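Local coordinates for period circadian protein homolog 2 (Mus musculus, PDB 3GDI) that acts in the mammalian circadian clock as a transcription regulator, its tandem PAS domains probably mediating contacts with itself and other clock proteins, at residues P161-P173 with I259-G271. Residues are numbered along the deposited sequence; the frame is centred on the assembly and turned at random.
Sequences PPEKRIFTTTHTP and ISFIIGRHKVRVG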
ATOM      1  N   PRO A 161     -14.620   5.827  25.161  1.00 66.21           N
ATOM      2  CA  PRO A 161     -14.608   4.906  26.302  1.00 66.79           C
ATOM      3  C   PRO A 161     -13.397   3.960  26.231  1.00 65.83           C
ATOM      4  O   PRO A 161     -13.122   3.364  25.192  1.00 65.74           O
ATOM      5  CB  PRO A 161     -15.941   4.167  26.157  1.00 65.85           C
ATOM      6  CG  PRO A 161     -16.821   5.193  25.519  1.00 65.63           C
ATOM      7  CD  PRO A 161     -15.922   5.801  24.470  1.00 65.34           C
ATOM      8  N   PRO A 162     -12.663   3.813  27.341  1.00 65.35           N
ATOM      9  CA  PRO A 162     -11.487   2.939  27.376  1.00 66.67           C
ATOM     10  C   PRO A 162     -11.686   1.521  26.834  1.00 67.99           C
ATOM     11  O   PRO A 162     -10.757   0.932  26.284  1.00 69.50           O
ATOM     12  CB  PRO A 162     -11.104   2.949  28.854  1.00 66.45           C
ATOM     13  CG  PRO A 162     -11.475   4.334  29.272  1.00 65.15           C
ATOM     14  CD  PRO A 162     -12.844   4.491  28.636  1.00 65.46           C
ATOM     15  N   GLU A 163     -12.887   0.972  26.987  1.00 68.12           N
ATOM     16  CA  GLU A 163     -13.160  -0.386  26.519  1.00 68.24           C
ATOM     17  C   GLU A 163     -13.308  -0.431  25.005  1.00 66.51           C
ATOM     18  O   GLU A 163     -13.434  -1.507  24.416  1.00 66.94           O
ATOM     19  CB  GLU A 163     -14.441  -0.936  27.159  1.00 70.81           C
ATOM     20  CG  GLU A 163     -14.635  -0.559  28.614  1.00 75.60           C
ATOM     21  CD  GLU A 163     -15.032   0.897  28.784  1.00 78.08           C
ATOM     22  OE1 GLU A 163     -16.097   1.284  28.256  1.00 79.17           O
ATOM     23  OE2 GLU A 163     -14.278   1.653  29.438  1.00 79.20           O
ATOM     24  N   LYS A 164     -13.301   0.739  24.378  1.00 63.37           N
ATOM     25  CA  LYS A 164     -13.449   0.810  22.937  1.00 61.64           C
ATOM     26  C   LYS A 164     -12.298   1.529  22.244  1.00 58.42           C
ATOM     27  O   LYS A 164     -12.399   1.885  21.077  1.00 57.33           O
ATOM     28  CB  LYS A 164     -14.772   1.484  22.593  1.00 65.00           C
ATOM     29  CG  LYS A 164     -15.985   0.785  23.204  1.00 69.91           C
ATOM     30  CD  LYS A 164     -17.291   1.378  22.672  1.00 74.60           C
ATOM     31  CE  LYS A 164     -18.517   0.701  23.273  1.00 75.78           C
ATOM     32  NZ  LYS A 164     -19.774   1.160  22.604  1.00 76.50           N
ATOM     33  N   ARG A 165     -11.205   1.744  22.970  1.00 54.90           N
ATOM     34  CA  ARG A 165     -10.032   2.400  22.405  1.00 51.98           C
ATOM     35  C   ARG A 165      -9.226   1.279  21.790  1.00 48.86           C
ATOM     36  O   ARG A 165      -8.187   0.887  22.298  1.00 48.81           O
ATOM     37  CB  ARG A 165      -9.239   3.109  23.508  1.00 52.42           C
ATOM     38  CG  ARG A 165     -10.153   3.907  24.406  1.00 54.05           C
ATOM     39  CD  ARG A 165      -9.594   5.236  24.831  1.00 53.77           C
ATOM     40  NE  ARG A 165      -8.590   5.111  25.877  1.00 56.14           N
ATOM     41  CZ  ARG A 165      -8.327   6.064  26.768  1.00 57.03           C
ATOM     42  NH1 ARG A 165      -9.001   7.209  26.746  1.00 56.36           N
ATOM     43  NH2 ARG A 165      -7.377   5.875  27.671  1.00 59.25           N
ATOM     44  N   ILE A 166      -9.747   0.760  20.688  1.00 47.61           N
ATOM     45  CA  ILE A 166      -9.151  -0.350  19.968  1.00 43.38           C
ATOM     46  C   ILE A 166      -8.823   0.002  18.528  1.00 42.35           C
ATOM     47  O   ILE A 166      -9.655   0.534  17.794  1.00 41.13           O
ATOM     48  CB  ILE A 166     -10.134  -1.557  19.950  1.00 44.06           C
ATOM     49  CG1 ILE A 166     -10.462  -1.966  21.384  1.00 42.61           C
ATOM     50  CG2 ILE A 166      -9.547  -2.736  19.149  1.00 39.39           C
ATOM     51  CD1 ILE A 166     -11.477  -3.085  21.470  1.00 44.48           C
ATOM     52  N   PHE A 167      -7.600  -0.295  18.124  1.00 42.12           N
ATOM     53  CA  PHE A 167      -7.195  -0.062  16.742  1.00 43.91           C
ATOM     54  C   PHE A 167      -6.296  -1.222  16.300  1.00 43.92           C
ATOM     55  O   PHE A 167      -5.738  -1.936  17.136  1.00 43.19           O
ATOM     56  CB  PHE A 167      -6.467   1.278  16.593  1.00 38.70           C
ATOM     57  CG  PHE A 167      -5.118   1.303  17.212  1.00 37.95           C
ATOM     58  CD1 PHE A 167      -4.969   1.533  18.572  1.00 40.60           C
ATOM     59  CD2 PHE A 167      -3.988   1.118  16.433  1.00 38.63           C
ATOM     60  CE1 PHE A 167      -3.704   1.587  19.158  1.00 42.23           C
ATOM     61  CE2 PHE A 167      -2.716   1.165  16.995  1.00 40.08           C
ATOM     62  CZ  PHE A 167      -2.569   1.401  18.364  1.00 42.42           C
ATOM     63  N   THR A 168      -6.174  -1.426  14.995  1.00 45.11           N
ATOM     64  CA  THR A 168      -5.333  -2.508  14.500  1.00 47.58           C
ATOM     65  C   THR A 168      -4.233  -2.017  13.568  1.00 46.40           C
ATOM     66  O   THR A 168      -4.333  -0.955  12.969  1.00 46.21           O
ATOM     67  CB  THR A 168      -6.150  -3.571  13.743  1.00 49.67           C
ATOM     68  OG1 THR A 168      -6.517  -3.056  12.460  1.00 54.07           O
ATOM     69  CG2 THR A 168      -7.419  -3.927  14.511  1.00 53.07           C
ATOM     70  N   THR A 169      -3.173  -2.807  13.466  1.00 46.93           N
ATOM     71  CA  THR A 169      -2.055  -2.495  12.599  1.00 43.56           C
ATOM     72  C   THR A 169      -1.692  -3.771  11.857  1.00 43.80           C
ATOM     73  O   THR A 169      -1.865  -4.881  12.376  1.00 40.95           O
ATOM     74  CB  THR A 169      -0.830  -2.051  13.392  1.00 44.67           C
ATOM     75  OG1 THR A 169      -0.447  -3.099  14.287  1.00 46.88           O
ATOM     76  CG2 THR A 169      -1.123  -0.791  14.177  1.00 43.28           C
ATOM     77  N   THR A 170      -1.194  -3.603  10.638  1.00 42.67           N
ATOM     78  CA  THR A 170      -0.780  -4.726   9.811  1.00 41.83           C
ATOM     79  C   THR A 170       0.621  -4.433   9.293  1.00 41.13           C
ATOM     80  O   THR A 170       0.923  -3.302   8.951  1.00 45.60           O
ATOM     81  CB  THR A 170      -1.715  -4.896   8.602  1.00 41.21           C
ATOM     82  OG1 THR A 170      -3.051  -5.103   9.066  1.00 43.23           O
ATOM     83  CG2 THR A 170      -1.291  -6.092   7.747  1.00 39.64           C
ATOM     84  N   HIS A 171       1.490  -5.427   9.269  1.00 40.08           N
ATOM     85  CA  HIS A 171       2.814  -5.206   8.724  1.00 39.87           C
ATOM     86  C   HIS A 171       3.370  -6.419   7.979  1.00 40.55           C
ATOM     87  O   HIS A 171       2.982  -7.558   8.233  1.00 42.55           O
ATOM     88  CB  HIS A 171       3.807  -4.679   9.786  1.00 39.01           C
ATOM     89  CG  HIS A 171       4.108  -5.614  10.921  1.00 39.55           C
ATOM     90  ND1 HIS A 171       3.430  -5.571  12.123  1.00 38.12           N
ATOM     91  CD2 HIS A 171       5.114  -6.503  11.094  1.00 38.89           C
ATOM     92  CE1 HIS A 171       4.008  -6.383  12.988  1.00 36.52           C
ATOM     93  NE2 HIS A 171       5.036  -6.961  12.389  1.00 39.16           N
ATOM     94  N   THR A 172       4.233  -6.151   7.008  1.00 38.97           N
ATOM     95  CA  THR A 172       4.842  -7.200   6.215  1.00 36.80           C
ATOM     96  C   THR A 172       6.014  -7.805   6.980  1.00 36.55           C
ATOM     97  O   THR A 172       6.440  -7.282   8.010  1.00 36.96           O
ATOM     98  CB  THR A 172       5.317  -6.651   4.837  1.00 36.60           C
ATOM     99  OG1 THR A 172       5.803  -5.312   4.992  1.00 38.04           O
ATOM    100  CG2 THR A 172       4.179  -6.654   3.835  1.00 32.76           C
ATOM    101  N   PRO A 173       6.551  -8.925   6.490  1.00 36.54           N
ATOM    102  CA  PRO A 173       7.673  -9.535   7.203  1.00 35.35           C
ATOM    103  C   PRO A 173       8.866  -8.612   7.396  1.00 36.71           C
ATOM    104  O   PRO A 173       9.557  -8.712   8.404  1.00 38.56           O
ATOM    105  CB  PRO A 173       7.995 -10.753   6.344  1.00 36.42           C
ATOM    106  CG  PRO A 173       6.646 -11.126   5.782  1.00 33.34           C
ATOM    107  CD  PRO A 173       6.121  -9.773   5.365  1.00 34.36           C
ATOM    108  N   ILE A 259       4.567 -16.650   6.079  1.00 41.31           N
ATOM    109  CA  ILE A 259       3.776 -15.558   6.622  1.00 38.69           C
ATOM    110  C   ILE A 259       3.835 -14.378   5.654  1.00 39.22           C
ATOM    111  O   ILE A 259       4.927 -13.988   5.230  1.00 37.64           O
ATOM    112  CB  ILE A 259       4.328 -15.128   8.017  1.00 37.41           C
ATOM    113  CG1 ILE A 259       3.813 -16.095   9.085  1.00 35.56           C
ATOM    114  CG2 ILE A 259       3.963 -13.672   8.322  1.00 37.10           C
ATOM    115  CD1 ILE A 259       4.069 -15.650  10.519  1.00 37.23           C
ATOM    116  N   SER A 260       2.664 -13.832   5.301  1.00 38.51           N
ATOM    117  CA  SER A 260       2.563 -12.683   4.399  1.00 37.18           C
ATOM    118  C   SER A 260       2.345 -11.364   5.158  1.00 38.64           C
ATOM    119  O   SER A 260       2.829 -10.315   4.727  1.00 39.32           O
ATOM    120  CB  SER A 260       1.416 -12.868   3.412  1.00 38.94           C
ATOM    121  OG  SER A 260       1.595 -14.015   2.613  1.00 41.96           O
ATOM    122  N   PHE A 261       1.605 -11.417   6.267  1.00 35.64           N
ATOM    123  CA  PHE A 261       1.339 -10.234   7.086  1.00 35.59           C
ATOM    124  C   PHE A 261       1.282 -10.597   8.568  1.00 36.23           C
ATOM    125  O   PHE A 261       0.978 -11.726   8.926  1.00 35.60           O
ATOM    126  CB  PHE A 261      -0.023  -9.604   6.769  1.00 35.79           C
ATOM    127  CG  PHE A 261      -0.218  -9.223   5.345  1.00 35.14           C
ATOM    128  CD1 PHE A 261      -0.851 -10.091   4.465  1.00 32.52           C
ATOM    129  CD2 PHE A 261       0.193  -7.971   4.888  1.00 36.11           C
ATOM    130  CE1 PHE A 261      -1.080  -9.725   3.151  1.00 35.35           C
ATOM    131  CE2 PHE A 261      -0.030  -7.585   3.567  1.00 34.83           C
ATOM    132  CZ  PHE A 261      -0.666  -8.460   2.693  1.00 34.26           C
ATOM    133  N   ILE A 262       1.547  -9.617   9.421  1.00 37.04           N
ATOM    134  CA  ILE A 262       1.461  -9.794  10.866  1.00 37.74           C
ATOM    135  C   ILE A 262       0.383  -8.790  11.231  1.00 39.77           C
ATOM    136  O   ILE A 262       0.508  -7.624  10.866  1.00 40.93           O
ATOM    137  CB  ILE A 262       2.741  -9.350  11.583  1.00 39.55           C
ATOM    138  CG1 ILE A 262       3.949 -10.152  11.079  1.00 38.59           C
ATOM    139  CG2 ILE A 262       2.555  -9.500  13.090  1.00 37.33           C
ATOM    140  CD1 ILE A 262       4.023 -11.561  11.641  1.00 41.06           C
ATOM    141  N   ILE A 263      -0.676  -9.219  11.916  1.00 40.19           N
ATOM    142  CA  ILE A 263      -1.744  -8.302  12.309  1.00 40.15           C
ATOM    143  C   ILE A 263      -1.870  -8.190  13.809  1.00 40.67           C
ATOM    144  O   ILE A 263      -1.827  -9.193  14.517  1.00 42.37           O
ATOM    145  CB  ILE A 263      -3.101  -8.738  11.783  1.00 41.36           C
ATOM    146  CG1 ILE A 263      -3.279 -10.237  12.006  1.00 43.83           C
ATOM    147  CG2 ILE A 263      -3.231  -8.361  10.338  1.00 47.75           C
ATOM    148  CD1 ILE A 263      -4.574 -10.795  11.443  1.00 44.91           C
ATOM    149  N   GLY A 264      -2.038  -6.965  14.292  1.00 40.03           N
ATOM    150  CA  GLY A 264      -2.176  -6.750  15.716  1.00 37.23           C
ATOM    151  C   GLY A 264      -3.442  -5.979  16.026  1.00 39.24           C
ATOM    152  O   GLY A 264      -3.829  -5.072  15.292  1.00 38.43           O
ATOM    153  N   ARG A 265      -4.106  -6.353  17.113  1.00 40.64           N
ATOM    154  CA  ARG A 265      -5.324  -5.677  17.533  1.00 41.11           C
ATOM    155  C   ARG A 265      -4.976  -5.085  18.873  1.00 40.45           C
ATOM    156  O   ARG A 265      -4.807  -5.810  19.845  1.00 41.44           O
ATOM    157  CB  ARG A 265      -6.468  -6.665  17.693  1.00 42.10           C
ATOM    158  CG  ARG A 265      -7.771  -5.980  18.026  1.00 44.56           C
ATOM    159  CD  ARG A 265      -8.858  -6.970  18.236  1.00 46.48           C
ATOM    160  NE  ARG A 265     -10.164  -6.377  17.994  1.00 50.54           N
ATOM    161  CZ  ARG A 265     -10.965  -5.925  18.949  1.00 52.04           C
ATOM    162  NH1 ARG A 265     -10.584  -5.998  20.219  1.00 49.60           N
ATOM    163  NH2 ARG A 265     -12.151  -5.413  18.629  1.00 51.53           N
ATOM    164  N   HIS A 266      -4.885  -3.766  18.923  1.00 41.53           N
ATOM    165  CA  HIS A 266      -4.482  -3.087  20.136  1.00 43.26           C
ATOM    166  C   HIS A 266      -5.557  -2.416  20.960  1.00 44.79           C
ATOM    167  O   HIS A 266      -6.524  -1.875  20.434  1.00 45.32           O
ATOM    168  CB  HIS A 266      -3.417  -2.054  19.787  1.00 44.77           C
ATOM    169  CG  HIS A 266      -2.349  -2.582  18.885  1.00 45.71           C
ATOM    170  ND1 HIS A 266      -2.286  -2.268  17.545  1.00 46.44           N
ATOM    171  CD2 HIS A 266      -1.330  -3.440  19.119  1.00 45.11           C
ATOM    172  CE1 HIS A 266      -1.272  -2.910  16.992  1.00 45.39           C
ATOM    173  NE2 HIS A 266      -0.676  -3.629  17.925  1.00 45.48           N
ATOM    174  N   LYS A 267      -5.359  -2.449  22.269  1.00 46.88           N
ATOM    175  CA  LYS A 267      -6.275  -1.820  23.201  1.00 48.05           C
ATOM    176  C   LYS A 267      -5.400  -0.909  24.038  1.00 48.07           C
ATOM    177  O   LYS A 267      -4.479  -1.375  24.720  1.00 44.60           O
ATOM    178  CB  LYS A 267      -6.946  -2.875  24.079  1.00 52.25           C
ATOM    179  CG  LYS A 267      -8.292  -2.441  24.637  1.00 58.50           C
ATOM    180  CD  LYS A 267      -8.207  -2.049  26.111  1.00 63.77           C
ATOM    181  CE  LYS A 267      -8.036  -3.280  27.005  1.00 65.55           C
ATOM    182  NZ  LYS A 267      -7.728  -2.920  28.421  1.00 68.12           N
ATOM    183  N   VAL A 268      -5.651   0.393  23.957  1.00 47.83           N
ATOM    184  CA  VAL A 268      -4.855   1.323  24.735  1.00 50.83           C
ATOM    185  C   VAL A 268      -5.399   1.335  26.147  1.00 52.76           C
ATOM    186  O   VAL A 268      -6.506   1.799  26.409  1.00 55.80           O
ATOM    187  CB  VAL A 268      -4.831   2.757  24.109  1.00 50.62           C
ATOM    188  CG1 VAL A 268      -5.813   2.852  22.973  1.00 50.79           C
ATOM    189  CG2 VAL A 268      -5.094   3.812  25.166  1.00 47.95           C
ATOM    190  N   ARG A 269      -4.604   0.784  27.052  1.00 54.91           N
ATOM    191  CA  ARG A 269      -4.976   0.686  28.448  1.00 56.62           C
ATOM    192  C   ARG A 269      -4.640   1.980  29.190  1.00 56.29           C
ATOM    193  O   ARG A 269      -5.304   2.337  30.170  1.00 57.34           O
ATOM    194  CB  ARG A 269      -4.250  -0.498  29.075  1.00 58.12           C
ATOM    195  CG  ARG A 269      -4.936  -1.064  30.300  1.00 62.97           C
ATOM    196  CD  ARG A 269      -4.107  -2.198  30.861  1.00 64.50           C
ATOM    197  NE  ARG A 269      -2.759  -1.740  31.185  1.00 64.80           N
ATOM    198  CZ  ARG A 269      -1.701  -2.538  31.230  1.00 66.25           C
ATOM    199  NH1 ARG A 269      -1.843  -3.830  30.967  1.00 67.68           N
ATOM    200  NH2 ARG A 269      -0.507  -2.054  31.545  1.00 67.39           N
ATOM    201  N   VAL A 270      -3.610   2.678  28.722  1.00 53.47           N
ATOM    202  CA  VAL A 270      -3.207   3.945  29.328  1.00 49.47           C
ATOM    203  C   VAL A 270      -2.879   4.965  28.243  1.00 48.84           C
ATOM    204  O   VAL A 270      -1.897   4.826  27.520  1.00 48.28           O
ATOM    205  CB  VAL A 270      -1.975   3.771  30.249  1.00 48.29           C
ATOM    206  CG1 VAL A 270      -1.608   5.102  30.867  1.00 45.71           C
ATOM    207  CG2 VAL A 270      -2.272   2.747  31.334  1.00 45.34           C
ATOM    208  N   GLY A 271      -3.726   5.980  28.122  1.00 49.85           N
ATOM    209  CA  GLY A 271      -3.517   7.020  27.131  1.00 48.81           C
ATOM    210  C   GLY A 271      -2.318   7.868  27.485  1.00 50.47           C
ATOM    211  O   GLY A 271      -1.671   7.621  28.503  1.00 48.14           O
TER
HETATM  212  O   HOH W   1       0.813  -5.013  13.009  1.00 35.78           O
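H171 lays one face of its imidazole over the flank of I262, whose CB sits 3.5 Å from the centroid of the H171 ring in a CH-pi contact, while CG2 of I262 reaches CE1 of the same ring. With CG set between the backbone N and the carbonyl carbon (chi1 64°), the ring reaches across to the other strand. ND1 of H171 is hydrogen-bonded to a water 2.8 Å away, which also meets OG1 of T169; NE2 is hydrogen-bonded to H216 on helix 209-221, the helix that also packs on I262. Cutting H171 back to an alanine is likely to strip I262 of its aromatic cover and leave both the water and H216 without their imidazole mate.

Side chains alternate between the two faces along the pair. F167, T169 and H171 share the helix-covered face with I262 and H266; CB of H266 stands 4.0 Å from the centroid of the F167 ring, over its face, and A184 and L187 of helix 184-188 pack against F167. Strands 166-171 and 259-268 are first and last in chain order in a five-stranded antiparallel PAS-fold sheet of order 2-1-5-4-3, and lie side by side within it although 87 residues lie between them. Hydrogen-bonded pairs F167-H266, T169-G264 and H171-I262 each carry two backbone bonds, and V268 N adds another to R165 O at 3.1 Å.

On the other face, R265 runs extended from CG to NE and spreads its guanidinium over I166, whose CG2 lies 3.5 Å above the plane, over its centre. Farther along, CG2 of T170 approaches CD2 of F261 at 3.7 Å. This face meets the second subunit: the F261 ring stacks on F261 of that subunit, and R265 packs on its W255.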